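Long-range contacts in dienelactone hydrolase (Anabaena variabilis, PDB 2O2G), which belongs to the dienelactone hydrolase family of alpha/beta hydrolases and probably acts as a hydrolase: residues T35-F40 with Q112-G117; F89-L94 with G125-V130. All blocks are in the same frame, centred on the assembly; numbering follows the deposited sequence.

Contact 1 of 2, residues T35-F40 with Q112-G117; sequences TGIVLF and QHLKVG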
# COMPACT_ATOMS: atom_id res chain seq x y z
N THR A 35 -11.17 -7.90 -10.85
CA THR A 35 -10.12 -7.78 -11.85
C THR A 35 -8.82 -7.16 -11.28
O THR A 35 -7.75 -7.38 -11.83
CB THR A 35 -10.59 -6.93 -13.04
OG1 THR A 35 -10.75 -5.56 -12.63
CG2 THR A 35 -11.91 -7.44 -13.58
N GLY A 36 -8.91 -6.41 -10.18
CA GLY A 36 -7.74 -5.79 -9.57
C GLY A 36 -7.57 -6.24 -8.14
O GLY A 36 -8.55 -6.67 -7.50
N ILE A 37 -6.31 -6.21 -7.66
CA ILE A 37 -6.04 -6.51 -6.28
C ILE A 37 -5.11 -5.44 -5.72
O ILE A 37 -4.13 -5.04 -6.36
CB ILE A 37 -5.46 -7.92 -6.07
CG1 ILE A 37 -5.45 -8.26 -4.56
CG2 ILE A 37 -4.09 -8.06 -6.69
CD1 ILE A 37 -5.27 -9.73 -4.27
N VAL A 38 -5.46 -4.98 -4.52
CA VAL A 38 -4.68 -3.98 -3.82
C VAL A 38 -3.88 -4.61 -2.67
O VAL A 38 -4.45 -5.14 -1.69
CB VAL A 38 -5.60 -2.90 -3.28
CG1 VAL A 38 -4.80 -1.84 -2.52
CG2 VAL A 38 -6.39 -2.30 -4.45
N LEU A 39 -2.57 -4.56 -2.80
CA LEU A 39 -1.67 -5.03 -1.77
C LEU A 39 -1.35 -3.84 -0.85
O LEU A 39 -0.90 -2.78 -1.32
CB LEU A 39 -0.42 -5.60 -2.40
CG LEU A 39 0.66 -6.21 -1.49
CD1 LEU A 39 0.25 -7.39 -0.64
CD2 LEU A 39 1.77 -6.66 -2.37
N PHE A 40 -1.58 -4.03 0.45
CA PHE A 40 -1.35 -2.98 1.46
C PHE A 40 -0.00 -3.05 2.17
O PHE A 40 0.34 -4.09 2.66
CB PHE A 40 -2.41 -3.07 2.56
CG PHE A 40 -3.73 -2.56 2.16
CD1 PHE A 40 -4.52 -3.26 1.28
CD2 PHE A 40 -4.23 -1.38 2.71
CE1 PHE A 40 -5.76 -2.79 0.92
CE2 PHE A 40 -5.48 -0.92 2.37
CZ PHE A 40 -6.24 -1.61 1.47
N GLN A 112 -3.55 -14.96 -9.97
CA GLN A 112 -2.70 -14.65 -11.14
C GLN A 112 -3.30 -13.69 -12.17
O GLN A 112 -2.59 -12.94 -12.84
CB GLN A 112 -2.25 -15.95 -11.83
CG GLN A 112 -3.38 -16.86 -12.35
CD GLN A 112 -2.86 -18.18 -12.83
OE1 GLN A 112 -1.70 -18.51 -12.62
NE2 GLN A 112 -3.71 -18.96 -13.46
N HIS A 113 -4.62 -13.73 -12.28
CA HIS A 113 -5.36 -12.88 -13.20
C HIS A 113 -5.59 -11.47 -12.67
O HIS A 113 -6.07 -10.61 -13.42
CB HIS A 113 -6.73 -13.50 -13.45
CG HIS A 113 -7.62 -13.52 -12.24
ND1 HIS A 113 -7.43 -14.40 -11.20
CD2 HIS A 113 -8.74 -12.81 -11.94
CE1 HIS A 113 -8.39 -14.22 -10.30
NE2 HIS A 113 -9.18 -13.26 -10.72
N LEU A 114 -5.27 -11.21 -11.40
CA LEU A 114 -5.58 -9.90 -10.84
C LEU A 114 -4.51 -8.84 -11.10
O LEU A 114 -3.31 -9.10 -10.97
CB LEU A 114 -5.86 -10.04 -9.34
CG LEU A 114 -7.07 -10.92 -8.98
CD1 LEU A 114 -7.02 -11.27 -7.50
CD2 LEU A 114 -8.41 -10.25 -9.33
N LYS A 115 -4.95 -7.63 -11.44
CA LYS A 115 -4.00 -6.51 -11.64
C LYS A 115 -3.60 -5.92 -10.28
O LYS A 115 -4.43 -5.41 -9.51
CB LYS A 115 -4.53 -5.45 -12.60
CG LYS A 115 -4.41 -5.86 -14.09
CD LYS A 115 -5.39 -6.87 -14.51
CE LYS A 115 -5.07 -7.43 -15.89
NZ LYS A 115 -4.82 -6.38 -16.89
N VAL A 116 -2.30 -5.94 -10.02
CA VAL A 116 -1.81 -5.51 -8.74
C VAL A 116 -1.65 -4.01 -8.62
O VAL A 116 -1.07 -3.36 -9.49
CB VAL A 116 -0.48 -6.17 -8.34
CG1 VAL A 116 0.02 -5.62 -7.00
CG2 VAL A 116 -0.65 -7.70 -8.23
N GLY A 117 -2.16 -3.48 -7.50
CA GLY A 117 -1.96 -2.09 -7.11
C GLY A 117 -1.45 -2.06 -5.67
O GLY A 117 -1.68 -2.99 -4.91
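Strands 36-40 and 115-117 pair side by side and parallel in the middle of the central sheet of an alpha/beta hydrolase, Gly-36 with Lys-115, Ile-37 with Val-116 and Val-38 with Gly-117. Ile-37 uses both backbone polar atoms. Ile-37 N donates to Lys-115 O at 2.8 Å, from above the carbonyl plane. Ile-37 O accepts from Gly-117 N at 2.8 Å, nearly along the C=O axis. Lys-115 N to Thr-35 O and Leu-39 N to Gly-117 O extend the pairing at its two ends. The first is close to straight, with 174° at the hydrogen. Side chains add an apolar cluster on the face of Ile-37 and Val-116. These two lie side by side, and their CG2 atoms meet at 3.8 Å. With Ile-37 CG1 anti to the backbone N (chi1 -169°), CG2 is the branch that meets Val-116 and Leu-114. Leu-114 crosses Ile-37 at about a right angle, with its CB 3.8 Å from Ile-37 CG2. Leu-114 CD1 reaches Ile-37 CD1 at 4.0 Å, while Leu-114 CD2 lies 3.7 Å from Thr-35 C. An alanine at Leu-114 would probably open a gap beside Ile-37 CD1 and the Thr-35 carbonyl, since both methyls that cover them are removed. Strand 66-70 bonds to the other edge of strand 36-41. Helix 91-107 covers Ile-37 and Leu-39, and helix 51-63 packs on Val-38 and Phe-40.

Contact 2 of 2, residues F89-L94 with G125-V130; sequences FDIGLL and GGAALV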
# COMPACT_ATOMS: atom_id res chain seq x y z
N PHE A 89 11.86 0.55 10.11
CA PHE A 89 12.10 1.72 9.25
C PHE A 89 13.03 1.37 8.08
O PHE A 89 13.45 2.27 7.35
CB PHE A 89 12.69 2.89 10.06
CG PHE A 89 11.94 3.20 11.31
CD1 PHE A 89 10.58 3.57 11.25
CD2 PHE A 89 12.55 3.11 12.54
CE1 PHE A 89 9.88 3.81 12.38
CE2 PHE A 89 11.85 3.40 13.70
CZ PHE A 89 10.50 3.74 13.61
N ASP A 90 13.32 0.08 7.89
CA ASP A 90 14.28 -0.37 6.85
C ASP A 90 13.53 -0.45 5.53
O ASP A 90 12.93 -1.47 5.18
CB ASP A 90 14.89 -1.71 7.25
CG ASP A 90 15.98 -2.16 6.33
OD1 ASP A 90 16.02 -1.78 5.13
OD2 ASP A 90 16.83 -2.93 6.83
N ILE A 91 13.58 0.65 4.80
CA ILE A 91 12.76 0.75 3.59
C ILE A 91 13.17 -0.27 2.52
O ILE A 91 12.32 -0.74 1.78
CB ILE A 91 12.70 2.21 3.00
CG1 ILE A 91 12.26 3.23 4.06
CG2 ILE A 91 11.81 2.27 1.77
CD1 ILE A 91 10.92 2.92 4.74
N GLY A 92 14.44 -0.64 2.49
CA GLY A 92 14.93 -1.61 1.51
C GLY A 92 14.31 -2.97 1.76
O GLY A 92 13.84 -3.63 0.83
N LEU A 93 14.34 -3.38 3.02
CA LEU A 93 13.75 -4.63 3.42
C LEU A 93 12.24 -4.62 3.18
O LEU A 93 11.72 -5.52 2.57
CB LEU A 93 13.99 -4.85 4.90
CG LEU A 93 13.45 -6.16 5.47
CD1 LEU A 93 14.18 -7.36 4.91
CD2 LEU A 93 13.61 -6.14 6.98
N LEU A 94 11.56 -3.58 3.62
CA LEU A 94 10.10 -3.55 3.51
C LEU A 94 9.72 -3.63 2.05
O LEU A 94 8.79 -4.33 1.68
CB LEU A 94 9.50 -2.31 4.18
CG LEU A 94 9.76 -2.16 5.69
CD1 LEU A 94 9.32 -0.76 6.09
CD2 LEU A 94 9.05 -3.26 6.50
N GLY A 125 4.21 3.94 2.25
CA GLY A 125 4.18 4.71 1.00
C GLY A 125 5.49 4.65 0.25
O GLY A 125 5.55 4.26 -0.92
N GLY A 126 6.57 5.04 0.92
CA GLY A 126 7.89 4.98 0.32
C GLY A 126 8.26 3.56 -0.11
O GLY A 126 8.84 3.37 -1.20
N ALA A 127 7.94 2.59 0.73
CA ALA A 127 8.26 1.21 0.45
C ALA A 127 7.53 0.74 -0.82
O ALA A 127 8.12 0.07 -1.65
CB ALA A 127 7.92 0.35 1.63
N ALA A 128 6.26 1.17 -0.96
CA ALA A 128 5.42 0.87 -2.10
C ALA A 128 6.03 1.42 -3.37
O ALA A 128 6.03 0.71 -4.40
CB ALA A 128 4.04 1.45 -1.92
N LEU A 129 6.52 2.67 -3.32
CA LEU A 129 7.11 3.27 -4.51
C LEU A 129 8.40 2.58 -4.87
O LEU A 129 8.68 2.42 -6.06
CB LEU A 129 7.32 4.78 -4.35
CG LEU A 129 5.95 5.47 -4.26
CD1 LEU A 129 6.08 6.80 -3.57
CD2 LEU A 129 5.28 5.62 -5.64
N VAL A 130 9.21 2.18 -3.88
CA VAL A 130 10.48 1.50 -4.20
C VAL A 130 10.20 0.14 -4.85
O VAL A 130 10.85 -0.24 -5.82
CB VAL A 130 11.41 1.35 -2.95
CG1 VAL A 130 12.66 0.52 -3.30
CG2 VAL A 130 11.81 2.71 -2.43
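Ile-91 lays its CG2 methyl over one face of the flat peptide group that joins Gly-126 to Ala-127. Ile-91 CG2 is 4.2 Å from Gly-126 C and 3.9 Å from Ala-127 CA, so backbone is a large part of what it touches. The other flat group of note is the Asp-90 carboxylate, which acts within its own segment. Leu-93 N donates to Asp-90 OD1 at 3.1 Å and comes from above the carboxylate plane, 62° out of it. This is an N-cap bond, and it ties down the first turn of helix 91-107, the turn that carries Ile-91. The remaining contacts between the segments are apolar. Ile-91 CG2 is anti to the backbone N. From there Ile-91 CG2 also meets Val-130 CG2 at 4.2 Å, one turn further along the second helix. One turn on in the first helix, Leu-94 CB touches Ala-127 CB at 4.0 Å. Ala-127 thus receives both Ile-91 and Leu-94, and its small side chain lets the two helices come close: the CA atoms of Ile-91 and Ala-127 are 5.5 Å apart. On helix 123-134, Ala-128 and Leu-129 pack on Val-142 of strand 139-145, while Val-130 reaches Ala-152 in a loop. The first turn of helix 91-107 packs on helix 123-134 through Ile-91 and Leu-94.

Contacts 1 and 2 have centres 19 Å apart and do not touch; their nearest atoms are about 7 Å apart. Two elements connect them. Helix 91-107 begins in contact 2, and further along it packs on the strand 36-41 side of contact 1. Strand 115-121 begins in contact 1 and leads into helix 123-134 of contact 2. The turn between that strand and helix has the GxSxG pattern of a nucleophile elbow, with Ser-122 probably the nucleophile of a triad with His-199 and Asp-171. Contact 1 thus involves the start of the strand that leads to the likely elbow. Contact 2 packs the helix after it, and there the Ala-127 side chain touches residues of the likely elbow.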